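PDB 4LKS: glycosyl hydrolase, family 31/fibronectin type III domain protein from Clostridium perfringens, which binds galactose through a family 32 carbohydrate-binding module, a calcium-containing beta-sandwich that probably helps bring the family 31 glycoside hydrolase to galactose-bearing glycans. Local coordinates for residues K40-A43 with N49-W52; Y81-R84 with G90-T93; R126-I131 with A159-F164. All blocks are in the same frame, centred on the assembly; numbering follows the deposited sequence.

Overall arrangement
The three contacts sit in one beta-sandwich of the F5/8 type C family and divide its work between metal, sugar and sheet. Contact 2 is buried, with core chemistry: a tyrosine hydroxyl bonded to the V92 backbone, and a histidine ring packed on a proline and bonded to the R84 carbonyl, with R84 reaching on to galactose. Contacts 1 and 3 are partly buried and share the calcium ion, contact 1 giving N42 and T50, contact 3 giving A160. Contacts 2 and 3 meet in the four-stranded sheet, where strand 73-82 lies between strands 129-138 and 158-166. Contact 1 is joined to that sheet by backbone bonds and to contact 2 where I51 packs against R84.

Contact 1. Residues K40-A43 with N49-W52; sequences KENA and NTIW. With CA (calcium ion), chain C.
N42 and T50 meet around a calcium ion in the loop that precedes strand 52-53 of a beta-sandwich carbohydrate-binding module. This is the tight part of the contact. The metal is held by N42 O at 2.3 Å, T50 O at 2.6 Å and T50 OG1 at 2.5 Å, so the threonine grips it twice, through backbone and side chain. With chi1 at 60°, T50 OG1 lies between its own backbone N and carbonyl carbon, turned to the ion. D45, D47 and A160 complete the site, bringing the ligands to six oxygens. The W52 ring lies obliquely beside K40, its CD1 3.7 Å from K40 CA, while its NE1 is bonded to S33 O; A43 CB packs against W52 CB at 4.0 Å. The outer side is looser. K40 leads its ammonium group away from residues 49-52, where NZ forms a salt bridge with OE2 of the exposed E41. Beside the metal site, the N42 side chain crosses that of T50 at about a right angle and spends its amide on the neighbouring backbone: ND2 donates to I51 O at 3.1 Å, coming from above the carbonyl plane, with the acceptor close to the amide plane of N42.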
loop_
_atom_site.group_PDB
_atom_site.type_symbol
_atom_site.label_atom_id
_atom_site.label_comp_id
_atom_site.label_asym_id
_atom_site.label_seq_id
_atom_site.Cartn_x
_atom_site.Cartn_y
_atom_site.Cartn_z
ATOM N N LYS A 40 11.010 -2.579 1.975
ATOM C CA LYS A 40 10.032 -1.536 1.696
ATOM C C LYS A 40 10.085 -1.034 0.244
ATOM O O LYS A 40 9.041 -0.731 -0.354
ATOM C CB LYS A 40 10.193 -0.381 2.695
ATOM C CG LYS A 40 11.522 0.352 2.637
ATOM C CD LYS A 40 11.672 1.269 3.858
ATOM C CE LYS A 40 12.834 2.234 3.700
ATOM N NZ LYS A 40 14.166 1.544 3.700
ATOM N N GLU A 41 11.278 -0.982 -0.343
ATOM C CA GLU A 41 11.428 -0.449 -1.699
ATOM C C GLU A 41 10.672 -1.305 -2.719
ATOM O O GLU A 41 10.220 -0.810 -3.778
ATOM C CB GLU A 41 12.918 -0.372 -2.069
ATOM C CG GLU A 41 13.739 0.661 -1.274
ATOM C CD GLU A 41 14.165 0.207 0.128
ATOM O OE1 GLU A 41 14.056 -0.995 0.466
ATOM O OE2 GLU A 41 14.633 1.076 0.900
ATOM N N ASN A 42 10.498 -2.582 -2.381
ATOM C CA ASN A 42 9.787 -3.510 -3.248
ATOM C C ASN A 42 8.327 -3.127 -3.434
ATOM O O ASN A 42 7.659 -3.624 -4.354
ATOM C CB ASN A 42 9.862 -4.932 -2.682
ATOM C CG ASN A 42 11.257 -5.528 -2.749
ATOM O OD1 ASN A 42 12.203 -4.901 -3.238
ATOM N ND2 ASN A 42 11.387 -6.752 -2.252
ATOM N N ALA A 43 7.806 -2.260 -2.567
ATOM C CA ALA A 43 6.402 -1.893 -2.694
ATOM C C ALA A 43 6.187 -0.901 -3.818
ATOM O O ALA A 43 5.044 -0.708 -4.254
ATOM C CB ALA A 43 5.881 -1.306 -1.389
ATOM N N ASN A 49 6.334 -8.970 -8.926
ATOM C CA ASN A 49 6.930 -10.164 -8.326
ATOM C C ASN A 49 7.699 -9.929 -7.036
ATOM O O ASN A 49 8.119 -10.880 -6.377
ATOM C CB ASN A 49 7.842 -10.875 -9.329
ATOM C CG ASN A 49 7.057 -11.581 -10.400
ATOM O OD1 ASN A 49 6.009 -12.160 -10.116
ATOM N ND2 ASN A 49 7.533 -11.509 -11.644
ATOM N N THR A 50 7.900 -8.668 -6.688
ATOM C CA THR A 50 8.615 -8.335 -5.468
ATOM C C THR A 50 7.619 -7.749 -4.476
ATOM O O THR A 50 6.649 -7.102 -4.868
ATOM C CB THR A 50 9.726 -7.311 -5.725
ATOM O OG1 THR A 50 9.144 -6.113 -6.245
ATOM C CG2 THR A 50 10.753 -7.856 -6.737
ATOM N N ILE A 51 7.855 -7.970 -3.190
ATOM C CA ILE A 51 6.945 -7.444 -2.181
ATOM C C ILE A 51 7.667 -6.817 -1.013
ATOM O O ILE A 51 8.794 -7.196 -0.685
ATOM C CB ILE A 51 6.009 -8.527 -1.604
ATOM C CG1 ILE A 51 6.805 -9.596 -0.849
ATOM C CG2 ILE A 51 5.151 -9.149 -2.703
ATOM C CD1 ILE A 51 5.928 -10.603 -0.128
ATOM N N TRP A 52 7.019 -5.834 -0.400
ATOM C CA TRP A 52 7.337 -5.479 0.978
ATOM C C TRP A 52 6.524 -6.409 1.866
ATOM O O TRP A 52 5.353 -6.669 1.576
ATOM C CB TRP A 52 6.960 -4.023 1.270
ATOM C CG TRP A 52 6.911 -3.735 2.747
ATOM C CD1 TRP A 52 7.939 -3.858 3.637
ATOM C CD2 TRP A 52 5.777 -3.289 3.504
ATOM N NE1 TRP A 52 7.518 -3.521 4.900
ATOM C CE2 TRP A 52 6.198 -3.161 4.848
ATOM C CE3 TRP A 52 4.450 -2.979 3.179
ATOM C CZ2 TRP A 52 5.335 -2.739 5.870
ATOM C CZ3 TRP A 52 3.590 -2.550 4.201
ATOM C CH2 TRP A 52 4.042 -2.437 5.525
HETATM CA CA CA C . 7.025 -4.880 -6.139
#

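Contact 2. Residues Y81-R84 with G90-T93; sequences YLPR and GHVT. With GAL (beta-D-galactopyranose), chain D.
Y81 and V92 meet by a hydrogen bond and by apolar packing, and the two kinds of contact use the same end of the tyrosine. V92 N donates to Y81 OH at 3.1 Å, with an N-H...O angle of 153°, while V92 CB lies 3.8 Å from Y81 CZ, placed obliquely to the ring. The phenol also bonds to S158 O, so the buried hydroxyl links the 90-93 backbone to strand 158-166.

The second polar bond runs from H91 NE2 to R84 O over 3.1 Å; the donor lies in the carbonyl plane, on a lone pair, and the oxygen is slightly tilted from the ring plane. ND1 is paired with L123 N. Partners at both nitrogens should fix the imidazole's rotation, and a CH-pi contact adds to this: P83 CB sits over one face, 3.7 Å from the ring centroid and displaced toward the rim.

The ligand bonds belong to R84: with CG trans to its backbone N (chi1 -175°), the chain runs extended to the galactose. NH1 and NH2 both donate to GAL O3, at 3.1 and 3.0 Å, with the sugar oxygen at the guanidinium edge. NH1 also donates to GAL O4, and NH2 makes a weak bond to GAL O2. H53 bonds the sugar too.

N86 OD1 accepts from NE, a second-shell support, while N89 both bonds the sugar through ND2 and takes an NH1 hydrogen on its backbone O. The bonds are consistent with an arginine held ready for the sugar: H91 steadies its backbone carbonyl, and N86 and N89 its head.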
loop_
_atom_site.group_PDB
_atom_site.type_symbol
_atom_site.label_atom_id
_atom_site.label_comp_id
_atom_site.label_asym_id
_atom_site.label_seq_id
_atom_site.Cartn_x
_atom_site.Cartn_y
_atom_site.Cartn_z
ATOM N N TYR A 81 -3.707 -0.686 -4.721
ATOM C CA TYR A 81 -2.977 -1.654 -3.922
ATOM C C TYR A 81 -2.938 -2.983 -4.681
ATOM O O TYR A 81 -3.982 -3.522 -5.033
ATOM C CB TYR A 81 -3.664 -1.828 -2.560
ATOM C CG TYR A 81 -3.156 -3.003 -1.750
ATOM C CD1 TYR A 81 -1.979 -2.909 -1.007
ATOM C CD2 TYR A 81 -3.841 -4.214 -1.744
ATOM C CE1 TYR A 81 -1.512 -3.987 -0.259
ATOM C CE2 TYR A 81 -3.381 -5.303 -0.995
ATOM C CZ TYR A 81 -2.216 -5.178 -0.263
ATOM O OH TYR A 81 -1.765 -6.249 0.466
ATOM N N LEU A 82 -1.740 -3.502 -4.942
ATOM C CA LEU A 82 -1.592 -4.809 -5.586
ATOM C C LEU A 82 -1.142 -5.817 -4.547
ATOM O O LEU A 82 -0.047 -5.700 -3.993
ATOM C CB LEU A 82 -0.584 -4.753 -6.741
ATOM C CG LEU A 82 -0.368 -6.086 -7.474
ATOM C CD1 LEU A 82 -1.628 -6.490 -8.225
ATOM C CD2 LEU A 82 0.830 -6.001 -8.425
ATOM N N PRO A 83 -2.003 -6.791 -4.237
ATOM C CA PRO A 83 -1.573 -7.793 -3.260
ATOM C C PRO A 83 -0.537 -8.741 -3.838
ATOM O O PRO A 83 -0.389 -8.873 -5.062
ATOM C CB PRO A 83 -2.864 -8.562 -2.932
ATOM C CG PRO A 83 -3.770 -8.311 -4.083
ATOM C CD PRO A 83 -3.397 -6.976 -4.669
ATOM N N ARG A 84 0.190 -9.368 -2.925
ATOM C CA ARG A 84 1.113 -10.449 -3.219
ATOM C C ARG A 84 0.478 -11.457 -4.170
ATOM O O ARG A 84 -0.674 -11.874 -3.973
ATOM C CB ARG A 84 1.477 -11.117 -1.897
ATOM C CG ARG A 84 2.519 -12.192 -1.984
ATOM C CD ARG A 84 2.809 -12.685 -0.586
ATOM N NE ARG A 84 3.980 -13.544 -0.550
ATOM C CZ ARG A 84 4.564 -13.945 0.568
ATOM N NH1 ARG A 84 4.072 -13.575 1.747
ATOM N NH2 ARG A 84 5.638 -14.717 0.508
ATOM N N GLY A 90 -0.266 -11.666 4.164
ATOM C CA GLY A 90 -0.121 -10.232 4.299
ATOM C C GLY A 90 -1.113 -9.423 3.490
ATOM O O GLY A 90 -1.019 -8.206 3.502
ATOM N N HIS A 91 -2.048 -10.074 2.796
ATOM C CA HIS A 91 -3.091 -9.351 2.053
ATOM C C HIS A 91 -3.807 -8.355 2.959
ATOM O O HIS A 91 -4.354 -8.733 4.000
ATOM C CB HIS A 91 -4.117 -10.314 1.461
ATOM C CG HIS A 91 -3.676 -10.974 0.191
ATOM N ND1 HIS A 91 -4.566 -11.562 -0.678
ATOM C CD2 HIS A 91 -2.450 -11.114 -0.367
ATOM C CE1 HIS A 91 -3.909 -12.041 -1.721
ATOM N NE2 HIS A 91 -2.625 -11.783 -1.556
ATOM N N VAL A 92 -3.806 -7.084 2.579
ATOM C CA VAL A 92 -4.389 -6.040 3.420
ATOM C C VAL A 92 -5.895 -5.944 3.183
ATOM O O VAL A 92 -6.349 -5.827 2.038
ATOM C CB VAL A 92 -3.726 -4.681 3.142
ATOM C CG1 VAL A 92 -4.440 -3.579 3.905
ATOM C CG2 VAL A 92 -2.231 -4.739 3.516
ATOM N N THR A 93 -6.681 -6.002 4.259
ATOM C CA THR A 93 -8.139 -5.933 4.113
ATOM C C THR A 93 -8.763 -4.669 4.710
ATOM O O THR A 93 -9.894 -4.323 4.375
ATOM C CB THR A 93 -8.851 -7.190 4.685
ATOM O OG1 THR A 93 -8.850 -7.132 6.117
ATOM C CG2 THR A 93 -8.150 -8.462 4.228
HETATM C C1 GAL D . 5.777 -17.719 4.771
HETATM C C2 GAL D . 5.991 -16.651 3.680
HETATM C C3 GAL D . 6.580 -15.384 4.281
HETATM C C4 GAL D . 5.661 -14.880 5.406
HETATM C C5 GAL D . 5.501 -15.979 6.436
HETATM C C6 GAL D . 4.515 -15.636 7.554
HETATM O O1 GAL D . 5.123 -18.843 4.249
HETATM O O2 GAL D . 6.883 -17.089 2.650
HETATM O O3 GAL D . 6.670 -14.360 3.293
HETATM O O4 GAL D . 4.376 -14.564 4.875
HETATM O O5 GAL D . 4.977 -17.183 5.826
HETATM O O6 GAL D . 4.452 -16.673 8.527
#

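Contact 3. Residues R126-I131 with A159-F164; sequences RGYNPI and AAELVF. With CA (calcium ion), chain C.
Y128 and E161 come together through matching first torsions: chi1 is -63° in the tyrosine and -70° in the glutamate, each placing CG anti to the carbonyl carbon and beside the backbone N. From there the E161 chain runs extended, and its carboxylate reaches the end of the phenol across one sheet of the beta-sandwich, where strand 73-82 separates strands 129-138 and 158-166. The two backbones therefore stay 8.5 Å apart at the CA atoms of Y128 and E161, and side chains alone bridge the gap. Y128 OH donates to E161 OE1 at 2.7 Å. The carboxylate oxygen lies at the ring edge, near its plane, and is met on its syn side but out of the carboxylate plane, the ring and carboxylate planes standing 80° apart. V163, two residues on, gives the ring an apolar neighbour: its CG2 lies 3.8 Å from Y128 CE1, the side chains crossing at about a right angle. E48, in a loop, touches both Y128 and E161. Next to the glutamate the strand is interrupted by a classic beta bulge, in which A160 and E161 both face L82. A160 O binds the calcium ion at 2.4 Å.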
loop_
_atom_site.group_PDB
_atom_site.type_symbol
_atom_site.label_atom_id
_atom_site.label_comp_id
_atom_site.label_asym_id
_atom_site.label_seq_id
_atom_site.Cartn_x
_atom_site.Cartn_y
_atom_site.Cartn_z
ATOM N N ARG A 126 -7.510 -10.213 -6.934
ATOM C CA ARG A 126 -6.091 -10.547 -6.812
ATOM C C ARG A 126 -5.218 -9.608 -7.630
ATOM O O ARG A 126 -3.983 -9.707 -7.595
ATOM C CB ARG A 126 -5.815 -11.998 -7.239
ATOM C CG ARG A 126 -6.468 -13.066 -6.364
ATOM C CD ARG A 126 -5.967 -13.031 -4.926
ATOM N NE ARG A 126 -4.530 -13.286 -4.797
ATOM C CZ ARG A 126 -3.996 -14.461 -4.466
ATOM N NH1 ARG A 126 -4.775 -15.512 -4.243
ATOM N NH2 ARG A 126 -2.679 -14.589 -4.365
ATOM N N GLY A 127 -5.852 -8.708 -8.374
ATOM C CA GLY A 127 -5.121 -7.710 -9.138
ATOM C C GLY A 127 -5.108 -6.356 -8.447
ATOM O O GLY A 127 -5.127 -6.278 -7.221
ATOM N N TYR A 128 -5.061 -5.283 -9.230
ATOM C CA TYR A 128 -4.982 -3.943 -8.651
ATOM C C TYR A 128 -6.302 -3.548 -8.010
ATOM O O TYR A 128 -7.346 -3.547 -8.663
ATOM C CB TYR A 128 -4.549 -2.909 -9.708
ATOM C CG TYR A 128 -3.158 -3.176 -10.247
ATOM C CD1 TYR A 128 -2.034 -2.720 -9.583
ATOM C CD2 TYR A 128 -2.976 -3.909 -11.416
ATOM C CE1 TYR A 128 -0.755 -2.976 -10.067
ATOM C CE2 TYR A 128 -1.712 -4.165 -11.910
ATOM C CZ TYR A 128 -0.607 -3.697 -11.236
ATOM O OH TYR A 128 0.653 -3.965 -11.726
ATOM N N ASN A 129 -6.246 -3.220 -6.723
ATOM C CA ASN A 129 -7.416 -2.778 -5.968
ATOM C C ASN A 129 -7.386 -1.250 -5.861
ATOM O O ASN A 129 -6.563 -0.697 -5.138
ATOM C CB ASN A 129 -7.383 -3.372 -4.545
ATOM C CG ASN A 129 -7.822 -4.831 -4.478
ATOM O OD1 ASN A 129 -8.873 -5.144 -3.887
ATOM N ND2 ASN A 129 -7.020 -5.731 -5.045
ATOM N N PRO A 130 -8.266 -0.551 -6.593
ATOM C CA PRO A 130 -8.233 0.913 -6.550
ATOM C C PRO A 130 -8.824 1.496 -5.273
ATOM O O PRO A 130 -9.805 0.987 -4.727
ATOM C CB PRO A 130 -9.076 1.329 -7.763
ATOM C CG PRO A 130 -9.963 0.159 -8.016
ATOM C CD PRO A 130 -9.162 -1.053 -7.650
ATOM N N ILE A 131 -8.196 2.563 -4.810
ATOM C CA ILE A 131 -8.612 3.319 -3.630
ATOM C C ILE A 131 -8.630 4.795 -4.008
ATOM O O ILE A 131 -7.572 5.391 -4.224
ATOM C CB ILE A 131 -7.627 3.091 -2.454
ATOM C CG1 ILE A 131 -7.595 1.608 -2.052
ATOM C CG2 ILE A 131 -8.004 3.973 -1.263
ATOM C CD1 ILE A 131 -6.471 1.253 -1.105
ATOM N N ALA A 159 2.725 -6.066 0.356
ATOM C CA ALA A 159 2.236 -5.318 -0.791
ATOM C C ALA A 159 3.198 -5.571 -1.917
ATOM O O ALA A 159 4.405 -5.411 -1.733
ATOM C CB ALA A 159 2.192 -3.837 -0.479
ATOM N N ALA A 160 2.674 -5.953 -3.082
ATOM C CA ALA A 160 3.511 -6.094 -4.272
ATOM C C ALA A 160 3.733 -4.743 -4.953
ATOM O O ALA A 160 4.833 -4.456 -5.421
ATOM C CB ALA A 160 2.901 -7.082 -5.239
ATOM N N GLU A 161 2.678 -3.929 -5.034
ATOM C CA GLU A 161 2.795 -2.576 -5.566
ATOM C C GLU A 161 1.802 -1.639 -4.927
ATOM O O GLU A 161 0.688 -2.031 -4.554
ATOM C CB GLU A 161 2.517 -2.539 -7.070
ATOM C CG GLU A 161 3.547 -3.188 -7.969
ATOM C CD GLU A 161 3.322 -2.783 -9.415
ATOM O OE1 GLU A 161 2.813 -3.611 -10.207
ATOM O OE2 GLU A 161 3.619 -1.612 -9.753
ATOM N N LEU A 162 2.227 -0.387 -4.842
ATOM C CA LEU A 162 1.332 0.748 -4.645
ATOM C C LEU A 162 1.509 1.634 -5.874
ATOM O O LEU A 162 2.634 2.062 -6.193
ATOM C CB LEU A 162 1.697 1.513 -3.377
ATOM C CG LEU A 162 1.600 0.721 -2.077
ATOM C CD1 LEU A 162 2.226 1.520 -0.940
ATOM C CD2 LEU A 162 0.148 0.386 -1.729
ATOM N N VAL A 163 0.415 1.893 -6.576
ATOM C CA VAL A 163 0.423 2.700 -7.795
ATOM C C VAL A 163 -0.236 4.036 -7.466
ATOM O O VAL A 163 -1.287 4.058 -6.836
ATOM C CB VAL A 163 -0.353 1.994 -8.934
ATOM C CG1 VAL A 163 -0.307 2.828 -10.219
ATOM C CG2 VAL A 163 0.191 0.564 -9.169
ATOM N N PHE A 164 0.370 5.140 -7.884
ATOM C CA PHE A 164 -0.110 6.465 -7.537
ATOM C C PHE A 164 -0.668 7.187 -8.745
ATOM O O PHE A 164 -0.127 7.070 -9.853
ATOM C CB PHE A 164 1.047 7.294 -6.952
ATOM C CG PHE A 164 1.424 6.911 -5.550
ATOM C CD1 PHE A 164 2.005 5.680 -5.278
ATOM C CD2 PHE A 164 1.207 7.788 -4.503
ATOM C CE1 PHE A 164 2.341 5.327 -3.973
ATOM C CE2 PHE A 164 1.547 7.441 -3.194
ATOM C CZ PHE A 164 2.113 6.212 -2.937
HETATM CA CA CA C . 7.025 -4.880 -6.139
#